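Local coordinates for uncharacterized conserved protein YiiM (Geobacillus stearothermophilus, PDB 5YHH) that probably acts as a molybdenum-cofactor-dependent oxidoreductase of the MOSC-domain family, giving resistance to the toxic base analogue hydroxylaminopurine, at residues Q8-N13 / N92-G97; D102-D107 / V168-G173; R82-G87 / F130-P135. All coordinates share one frame; numbering follows the deposited sequence.

Contact 1: Q8-N13 / N92-G97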
loop_
_atom_site.group_PDB
_atom_site.type_symbol
_atom_site.label_atom_id
_atom_site.label_comp_id
_atom_site.label_asym_id
_atom_site.label_seq_id
_atom_site.Cartn_x
_atom_site.Cartn_y
_atom_site.Cartn_z
ATOM N N GLN A 8 -10.643 8.829 3.957
ATOM C CA GLN A 8 -11.480 7.659 4.107
ATOM C C GLN A 8 -11.110 6.503 3.213
ATOM O O GLN A 8 -10.329 6.664 2.284
ATOM C CB GLN A 8 -12.947 8.033 3.867
ATOM C CG GLN A 8 -13.198 8.636 2.545
ATOM C CD GLN A 8 -14.653 8.917 2.308
ATOM O OE1 GLN A 8 -15.392 8.047 1.847
ATOM N NE2 GLN A 8 -15.073 10.146 2.587
ATOM N N ILE A 9 -11.710 5.350 3.495
ATOM C CA ILE A 9 -11.709 4.183 2.614
ATOM C C ILE A 9 -12.925 4.343 1.722
ATOM O O ILE A 9 -14.043 4.094 2.151
ATOM C CB ILE A 9 -11.805 2.833 3.429
ATOM C CG1 ILE A 9 -10.691 2.760 4.461
ATOM C CG2 ILE A 9 -11.748 1.612 2.503
ATOM C CD1 ILE A 9 -10.856 1.629 5.587
ATOM N N VAL A 10 -12.745 4.768 0.471
ATOM C CA VAL A 10 -13.927 4.959 -0.378
ATOM C C VAL A 10 -14.432 3.635 -0.903
ATOM O O VAL A 10 -15.627 3.491 -1.125
ATOM C CB VAL A 10 -13.793 5.977 -1.545
ATOM C CG1 VAL A 10 -13.992 7.395 -1.047
ATOM C CG2 VAL A 10 -12.524 5.774 -2.369
ATOM N N SER A 11 -13.563 2.630 -0.983
ATOM C CA SER A 11 -13.986 1.327 -1.445
ATOM C C SER A 11 -13.184 0.244 -0.799
ATOM O O SER A 11 -11.983 0.376 -0.614
ATOM C CB SER A 11 -13.894 1.214 -2.981
ATOM O OG SER A 11 -14.512 0.016 -3.429
ATOM N N ILE A 12 -13.878 -0.815 -0.407
ATOM C CA ILE A 12 -13.250 -2.016 0.082
ATOM C C ILE A 12 -13.482 -3.009 -1.028
ATOM O O ILE A 12 -14.618 -3.216 -1.440
ATOM C CB ILE A 12 -13.898 -2.559 1.379
ATOM C CG1 ILE A 12 -13.847 -1.535 2.529
ATOM C CG2 ILE A 12 -13.254 -3.865 1.798
ATOM C CD1 ILE A 12 -14.832 -1.943 3.712
ATOM N N ASN A 13 -12.407 -3.621 -1.493
ATOM C CA ASN A 13 -12.437 -4.506 -2.630
ATOM C C ASN A 13 -12.015 -5.903 -2.213
ATOM O O ASN A 13 -11.015 -6.041 -1.536
ATOM C CB ASN A 13 -11.506 -3.949 -3.706
ATOM C CG ASN A 13 -11.722 -2.447 -3.928
ATOM O OD1 ASN A 13 -12.849 -2.015 -4.161
ATOM N ND2 ASN A 13 -10.664 -1.652 -3.824
ATOM N N ASN A 92 -6.885 -3.726 -1.586
ATOM C CA ASN A 92 -7.990 -4.013 -0.649
ATOM C C ASN A 92 -8.801 -2.772 -0.350
ATOM O O ASN A 92 -10.051 -2.818 -0.293
ATOM C CB ASN A 92 -7.451 -4.576 0.675
ATOM C CG ASN A 92 -6.604 -5.795 0.493
ATOM O OD1 ASN A 92 -5.363 -5.720 0.377
ATOM N ND2 ASN A 92 -7.259 -6.942 0.413
ATOM N N TRP A 93 -8.099 -1.650 -0.158
ATOM C CA TRP A 93 -8.693 -0.387 0.272
ATOM C C TRP A 93 -8.318 0.701 -0.743
ATOM O O TRP A 93 -7.138 0.998 -0.939
ATOM C CB TRP A 93 -8.125 0.035 1.625
ATOM C CG TRP A 93 -8.552 -0.749 2.822
ATOM C CD1 TRP A 93 -9.275 -1.908 2.854
ATOM C CD2 TRP A 93 -8.186 -0.462 4.174
ATOM N NE1 TRP A 93 -9.401 -2.349 4.166
ATOM C CE2 TRP A 93 -8.755 -1.460 4.987
ATOM C CE3 TRP A 93 -7.458 0.568 4.772
ATOM C CZ2 TRP A 93 -8.603 -1.466 6.384
ATOM C CZ3 TRP A 93 -7.307 0.577 6.123
ATOM C CH2 TRP A 93 -7.881 -0.441 6.933
ATOM N N THR A 94 -9.337 1.243 -1.403
ATOM C CA THR A 94 -9.193 2.416 -2.219
ATOM C C THR A 94 -9.386 3.603 -1.308
ATOM O O THR A 94 -10.419 3.742 -0.654
ATOM C CB THR A 94 -10.243 2.455 -3.327
ATOM O OG1 THR A 94 -10.185 1.232 -4.054
ATOM C CG2 THR A 94 -9.958 3.647 -4.250
ATOM N N LEU A 95 -8.388 4.475 -1.268
ATOM C CA LEU A 95 -8.392 5.554 -0.311
ATOM C C LEU A 95 -8.746 6.869 -0.946
ATOM O O LEU A 95 -8.645 7.054 -2.168
ATOM C CB LEU A 95 -7.018 5.656 0.334
ATOM C CG LEU A 95 -6.486 4.472 1.143
ATOM C CD1 LEU A 95 -5.217 4.891 1.944
ATOM C CD2 LEU A 95 -7.545 3.888 2.062
ATOM N N LEU A 96 -9.211 7.780 -0.102
ATOM C CA LEU A 96 -9.370 9.191 -0.469
ATOM C C LEU A 96 -8.706 10.058 0.617
ATOM O O LEU A 96 -8.838 9.775 1.817
ATOM C CB LEU A 96 -10.856 9.531 -0.618
ATOM C CG LEU A 96 -11.177 10.944 -1.042
ATOM C CD1 LEU A 96 -10.816 11.146 -2.557
ATOM C CD2 LEU A 96 -12.679 11.219 -0.773
ATOM N N GLY A 97 -7.978 11.093 0.197
ATOM C CA GLY A 97 -7.326 12.024 1.116
ATOM C C GLY A 97 -5.987 11.619 1.702
ATOM O O GLY A 97 -5.478 12.302 2.591
#
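Ile9 sets its CD1 methyl over the middle of the six-membered ring of Trp93, 3.5 Å from the centroid and 6° off the ring normal, which meets the geometry of a CH-pi contact. The two side chains slant across one another. With chi1 at -55°, Ile9 CG1 stands beside the backbone N, where it also meets Leu95 CD2 at 4.1 Å. Ile9, Ile12, Trp93 and Leu95 share one face of the sheet; Ile159 of strand 157-159 packs on Ile9, Ile12 and Trp93, and the ring of Phe151 meets the indole.

The other face, carrying Ser11 and Thr94, is polar near Asn13. Asn13 ND2 donates to Thr94 OG1 over 2.9 Å, with the acceptor in the amide plane and the side chains nearly perpendicular. Ser11 OG gives its bond to Asn13 OD1 at 2.7 Å. Glu91 continues the network, its backbone O meeting Asn13 ND2 and its OE2 meeting Thr94 OG1.

Segments 8-13 and 93-96 are antiparallel, their N-to-C axes 140° apart, and their register slips by one residue at a classic beta bulge. Thr94 O accepts Val10 N at 2.8 Å and, weakly, Ser11 N at 3.4 Å. At the bulge, Val10 CG1 lies 3.8 Å from Leu96 CB while its CG2 turns to the Thr94 methyl.

This chemistry gives the strand pair an aromatic-aliphatic face on which Ile159 and Phe151 pack, and a polar Ser11-Asn13-Thr94 end where bonds at both OD1 and ND2 fix the flip of the Asn13 amide.

Contact 2: D102-D107 / V168-G173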
loop_
_atom_site.group_PDB
_atom_site.type_symbol
_atom_site.label_atom_id
_atom_site.label_comp_id
_atom_site.label_asym_id
_atom_site.label_seq_id
_atom_site.Cartn_x
_atom_site.Cartn_y
_atom_site.Cartn_z
ATOM N N ASP A 102 1.862 12.348 2.084
ATOM C CA ASP A 102 1.255 12.695 3.371
ATOM C C ASP A 102 1.290 11.530 4.365
ATOM O O ASP A 102 1.140 11.762 5.554
ATOM C CB ASP A 102 -0.218 13.016 3.200
ATOM C CG ASP A 102 -0.472 14.155 2.227
ATOM O OD1 ASP A 102 0.331 15.138 2.210
ATOM O OD2 ASP A 102 -1.481 14.025 1.472
ATOM N N VAL A 103 1.413 10.300 3.882
ATOM C CA VAL A 103 1.382 9.128 4.753
ATOM C C VAL A 103 2.821 8.751 5.112
ATOM O O VAL A 103 3.705 8.701 4.238
ATOM C CB VAL A 103 0.684 7.965 4.044
ATOM C CG1 VAL A 103 0.809 6.654 4.847
ATOM C CG2 VAL A 103 -0.758 8.319 3.771
ATOM N N CYS A 104 3.044 8.468 6.391
ATOM C CA CYS A 104 4.376 8.154 6.895
ATOM C C CYS A 104 4.485 6.739 7.420
ATOM O O CYS A 104 3.524 6.169 7.930
ATOM C CB CYS A 104 4.778 9.138 8.001
ATOM S SG CYS A 104 5.034 10.807 7.368
ATOM N N LEU A 105 5.679 6.193 7.316
ATOM C CA LEU A 105 5.975 4.889 7.864
ATOM C C LEU A 105 5.687 4.970 9.357
ATOM O O LEU A 105 6.058 5.947 10.009
ATOM C CB LEU A 105 7.434 4.559 7.612
ATOM C CG LEU A 105 7.965 3.251 8.211
ATOM C CD1 LEU A 105 7.210 2.033 7.634
ATOM C CD2 LEU A 105 9.459 3.223 7.910
ATOM N N GLY A 106 4.947 4.001 9.872
ATOM C CA GLY A 106 4.622 3.972 11.285
ATOM C C GLY A 106 3.352 4.681 11.683
ATOM O O GLY A 106 2.925 4.531 12.825
ATOM N N ASP A 107 2.734 5.441 10.770
ATOM C CA ASP A 107 1.458 6.097 11.066
ATOM C C ASP A 107 0.478 5.027 11.508
ATOM O O ASP A 107 0.380 3.965 10.887
ATOM C CB ASP A 107 0.820 6.753 9.833
ATOM C CG ASP A 107 1.456 8.083 9.408
ATOM O OD1 ASP A 107 2.349 8.633 10.073
ATOM O OD2 ASP A 107 1.031 8.587 8.332
ATOM N N VAL A 168 -4.192 8.494 14.364
ATOM C CA VAL A 168 -4.090 8.599 15.807
ATOM C C VAL A 168 -2.655 8.728 16.288
ATOM O O VAL A 168 -2.431 9.205 17.390
ATOM C CB VAL A 168 -4.833 7.433 16.548
ATOM C CG1 VAL A 168 -6.366 7.649 16.433
ATOM C CG2 VAL A 168 -4.432 6.081 16.009
ATOM N N GLU A 169 -1.681 8.319 15.490
ATOM C CA GLU A 169 -0.277 8.590 15.805
ATOM C C GLU A 169 0.588 8.730 14.546
ATOM O O GLU A 169 0.584 7.850 13.699
ATOM C CB GLU A 169 0.283 7.499 16.718
ATOM C CG GLU A 169 1.735 7.734 17.119
ATOM C CD GLU A 169 2.242 6.741 18.154
ATOM O OE1 GLU A 169 2.420 5.550 17.817
ATOM O OE2 GLU A 169 2.477 7.174 19.295
ATOM N N ARG A 170 1.296 9.852 14.426
ATOM C CA ARG A 170 2.231 10.070 13.331
ATOM C C ARG A 170 3.455 9.182 13.504
ATOM O O ARG A 170 4.069 9.172 14.563
ATOM C CB ARG A 170 2.658 11.547 13.258
ATOM C CG ARG A 170 3.707 11.882 12.164
ATOM C CD ARG A 170 3.188 11.659 10.761
ATOM N NE ARG A 170 2.270 12.702 10.350
ATOM C CZ ARG A 170 1.398 12.617 9.343
ATOM N NH1 ARG A 170 1.274 11.523 8.576
ATOM N NH2 ARG A 170 0.626 13.662 9.104
ATOM N N GLY A 171 3.797 8.422 12.469
ATOM C CA GLY A 171 4.983 7.564 12.504
ATOM C C GLY A 171 6.182 8.375 12.935
ATOM O O GLY A 171 6.349 9.511 12.519
ATOM N N VAL A 172 6.992 7.805 13.814
ATOM C CA VAL A 172 8.151 8.488 14.351
ATOM C C VAL A 172 9.121 8.782 13.238
ATOM O O VAL A 172 9.336 7.942 12.352
ATOM C CB VAL A 172 8.849 7.647 15.423
ATOM C CG1 VAL A 172 10.125 8.335 15.857
ATOM C CG2 VAL A 172 7.908 7.439 16.604
ATOM N N GLY A 173 9.668 10.000 13.259
ATOM C CA GLY A 173 10.524 10.496 12.185
ATOM C C GLY A 173 9.762 11.094 11.000
ATOM O O GLY A 173 10.361 11.773 10.172
HETATM O O HOH W 1 7.983 7.732 9.835
#
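Asp107 and Arg170 run alongside each other in the same direction and form a salt bridge between Asp107 OD2 and Arg170 NH1 at 3.0 Å. Their carboxylate and guanidinium planes are 52° apart, so the pairing is not flat; a single nitrogen, NH1, serves OD2 and, weakly, OD1. Arg170 NH1 also makes a weak bond to Asp102 O. Asp107 OD1 takes Gly171 N on its anti lone pair at 2.8 Å, and Cys104 N donates to Asp107 OD2 over 2.8 Å from above the carboxylate plane, where Tyr109 OH adds a weak bond to OD2. Arg170 reaches back because its chain bends at chi2 and chi3, and Cys104 SG rests against its CD at 4.0 Å.

In the next shell, a type II turn from Cys104 to Asp107 presents Cys104 N; Gly106 has positive phi, and Asp107 N to Cys104 O closes the turn. Against it Gly171 CA comes 3.2 Å from Leu105 O in a CA-H...O contact of 161°, and one water spans Leu105 O and Val172 O.

One aspartate therefore joins its own turn to the chain leaving strand 165-169. Its buried carboxylate is met by the N-H groups of Cys104 and Gly171 and by the Arg170 guanidinium, an environment expected to favour the ionised form.

Contact 3: R82-G87 / F130-P135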
loop_
_atom_site.group_PDB
_atom_site.type_symbol
_atom_site.label_atom_id
_atom_site.label_comp_id
_atom_site.label_asym_id
_atom_site.label_seq_id
_atom_site.Cartn_x
_atom_site.Cartn_y
_atom_site.Cartn_z
ATOM N N ARG A 82 -8.335 5.466 -20.652
ATOM C CA ARG A 82 -9.311 4.440 -20.325
ATOM C C ARG A 82 -9.621 4.583 -18.835
ATOM O O ARG A 82 -8.824 5.183 -18.112
ATOM C CB ARG A 82 -8.712 3.065 -20.610
ATOM C CG ARG A 82 -7.649 2.698 -19.610
ATOM C CD ARG A 82 -7.216 1.257 -19.741
ATOM N NE ARG A 82 -6.427 1.039 -20.953
ATOM C CZ ARG A 82 -5.786 -0.105 -21.216
ATOM N NH1 ARG A 82 -5.887 -1.148 -20.375
ATOM N NH2 ARG A 82 -5.070 -0.214 -22.325
ATOM N N PRO A 83 -10.745 4.008 -18.372
ATOM C CA PRO A 83 -11.091 4.183 -16.955
ATOM C C PRO A 83 -10.210 3.421 -15.977
ATOM O O PRO A 83 -9.757 2.313 -16.305
ATOM C CB PRO A 83 -12.529 3.636 -16.839
ATOM C CG PRO A 83 -12.970 3.305 -18.203
ATOM C CD PRO A 83 -11.818 3.374 -19.158
ATOM N N PHE A 84 -10.018 3.996 -14.785
ATOM C CA PHE A 84 -9.432 3.284 -13.646
ATOM C C PHE A 84 -10.278 3.631 -12.446
ATOM O O PHE A 84 -10.374 4.822 -12.079
ATOM C CB PHE A 84 -7.987 3.719 -13.404
ATOM C CG PHE A 84 -6.990 3.218 -14.455
ATOM C CD1 PHE A 84 -6.883 3.816 -15.680
ATOM C CD2 PHE A 84 -6.115 2.199 -14.157
ATOM C CE1 PHE A 84 -5.990 3.375 -16.609
ATOM C CE2 PHE A 84 -5.211 1.752 -15.116
ATOM C CZ PHE A 84 -5.148 2.339 -16.323
ATOM N N THR A 85 -10.963 2.626 -11.889
ATOM C CA THR A 85 -11.870 2.809 -10.758
ATOM C C THR A 85 -11.437 1.820 -9.682
ATOM O O THR A 85 -10.455 1.058 -9.845
ATOM C CB THR A 85 -13.343 2.598 -11.202
ATOM O OG1 THR A 85 -13.457 1.293 -11.785
ATOM C CG2 THR A 85 -13.740 3.643 -12.275
ATOM N N ALA A 86 -12.148 1.861 -8.576
ATOM C CA ALA A 86 -11.770 1.154 -7.391
ATOM C C ALA A 86 -11.464 -0.312 -7.689
ATOM O O ALA A 86 -12.215 -1.006 -8.365
ATOM C CB ALA A 86 -12.904 1.319 -6.301
ATOM N N GLY A 87 -10.316 -0.773 -7.215
ATOM C CA GLY A 87 -9.884 -2.162 -7.432
ATOM C C GLY A 87 -8.875 -2.298 -8.574
ATOM O O GLY A 87 -8.233 -3.337 -8.760
ATOM N N PHE A 130 -0.213 -7.381 -16.426
ATOM C CA PHE A 130 -1.088 -8.345 -17.093
ATOM C C PHE A 130 -2.569 -7.980 -16.933
ATOM O O PHE A 130 -3.344 -8.085 -17.894
ATOM C CB PHE A 130 -0.811 -9.780 -16.626
ATOM C CG PHE A 130 0.345 -10.409 -17.344
ATOM C CD1 PHE A 130 0.169 -10.936 -18.608
ATOM C CD2 PHE A 130 1.610 -10.389 -16.798
ATOM C CE1 PHE A 130 1.229 -11.455 -19.319
ATOM C CE2 PHE A 130 2.685 -10.937 -17.481
ATOM C CZ PHE A 130 2.497 -11.463 -18.746
ATOM N N LYS A 131 -2.954 -7.508 -15.759
ATOM C CA LYS A 131 -4.347 -7.096 -15.543
ATOM C C LYS A 131 -4.832 -6.088 -16.577
ATOM O O LYS A 131 -5.933 -6.216 -17.123
ATOM C CB LYS A 131 -4.508 -6.512 -14.142
ATOM C CG LYS A 131 -5.960 -6.173 -13.704
ATOM C CD LYS A 131 -5.922 -5.713 -12.272
ATOM C CE LYS A 131 -7.225 -5.067 -11.819
ATOM N NZ LYS A 131 -8.407 -5.942 -12.039
ATOM N N HIS A 132 -4.019 -5.072 -16.821
ATOM C CA HIS A 132 -4.390 -3.975 -17.715
ATOM C C HIS A 132 -3.823 -4.138 -19.116
ATOM O O HIS A 132 -4.102 -3.332 -20.027
ATOM C CB HIS A 132 -3.953 -2.662 -17.076
ATOM C CG HIS A 132 -4.662 -2.374 -15.798
ATOM N ND1 HIS A 132 -6.011 -2.101 -15.745
ATOM C CD2 HIS A 132 -4.240 -2.432 -14.511
ATOM C CE1 HIS A 132 -6.383 -1.947 -14.482
ATOM N NE2 HIS A 132 -5.323 -2.119 -13.714
ATOM N N GLN A 133 -3.010 -5.179 -19.306
ATOM C CA GLN A 133 -2.293 -5.363 -20.566
ATOM C C GLN A 133 -1.510 -4.083 -20.913
ATOM O O GLN A 133 -1.595 -3.562 -22.028
ATOM C CB GLN A 133 -3.251 -5.740 -21.716
ATOM C CG GLN A 133 -3.904 -7.140 -21.572
ATOM C CD GLN A 133 -3.825 -7.997 -22.862
ATOM O OE1 GLN A 133 -3.188 -7.624 -23.869
ATOM N NE2 GLN A 133 -4.456 -9.172 -22.817
ATOM N N LEU A 134 -0.771 -3.589 -19.920
ATOM C CA LEU A 134 0.047 -2.402 -20.053
ATOM C C LEU A 134 1.462 -2.710 -19.585
ATOM O O LEU A 134 1.776 -2.580 -18.399
ATOM C CB LEU A 134 -0.557 -1.260 -19.238
ATOM C CG LEU A 134 -1.853 -0.630 -19.783
ATOM C CD1 LEU A 134 -2.418 0.359 -18.722
ATOM C CD2 LEU A 134 -1.647 0.021 -21.141
ATOM N N PRO A 135 2.324 -3.149 -20.503
ATOM C CA PRO A 135 3.671 -3.525 -20.047
ATOM C C PRO A 135 4.498 -2.414 -19.402
ATOM O O PRO A 135 5.453 -2.710 -18.673
ATOM C CB PRO A 135 4.386 -4.009 -21.337
ATOM C CG PRO A 135 3.375 -4.064 -22.403
ATOM C CD PRO A 135 2.088 -3.459 -21.931
HETATM O O HOH W 2 -7.475 -1.613 -17.958
HETATM O O HOH W 3 -3.682 -2.439 -23.321
HETATM O O HOH W 4 -9.917 -5.597 -9.920
#
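Phe84 and His132 are the closest CA pair across the segments, yet these atoms are 9.7 Å apart, so side chains and waters bridge the gap. The end-to-end directions of 82-87 and 131-134 differ by 144°. Segment 82-87 is irregular loop, whereas 130-135 carries the end of helix 127-132, finished by a Schellman motif in which Gln133, at positive phi, is the C-prime residue.

Arg82 NH1 donates to His132 O at 2.8 Å, lying in the carbonyl plane on a lone pair. Two waters sit in the guanidinium plane at its edge: one joins Arg82 NH1 to His132 ND1, the other joins Arg82 NH2 to Gln133 O. Leu134 and Arg82 run past each other head to tail; Leu134 CD1 lies over one face of the guanidinium, off toward the rim, and Leu134 CD2 comes 3.6 Å from Arg82 NH2.

Beside the arginine, Phe84 CE2 stands over the centre of the His132 ring, 3.9 Å above its plane. The rings are inclined at 41° with centroids 5.1 Å apart, neither stacked nor edge-to-face. His132 NE2 is bonded to Ala88 O and ND1 to a water, which together hold the rotation of the ring. Phe84 CZ meets Leu134 CD1 tip to tip at 4.1 Å. Farther along, a water links Gly87 O to Lys131 NZ, whose salt bridge is to Asp32.

Placed at the C-terminal end of a helix, the arginine probably gains from the partial negative charge of the carbonyls there; a direct bond to His132 O and a water-mediated one to Gln133 O tie the loop to the helix terminus.

Contacts 1 and 2 both reach the eight-stranded mixed sheet, their centres about 18 Å apart: contact 1 pairs strands 8-19 and 93-96, while contact 2 lies at an outermost strand, 165-169, and the loop leading into strand 108-111. Contact 3 joins the loop after helix 71-80 to the end of helix 127-132. Its centre is about 17 Å from that of contact 1, and the two touch where Ala86 CB packs 3.5 Å from Ser11 CB. Contacts 2 and 3 lie on opposite sides of the chain's centre, their centres about 30 Å apart. Along the sequence contact 1 closes before contact 2 opens, whereas contact 3 interleaves with both, so segments far apart in sequence are brought together across the fold.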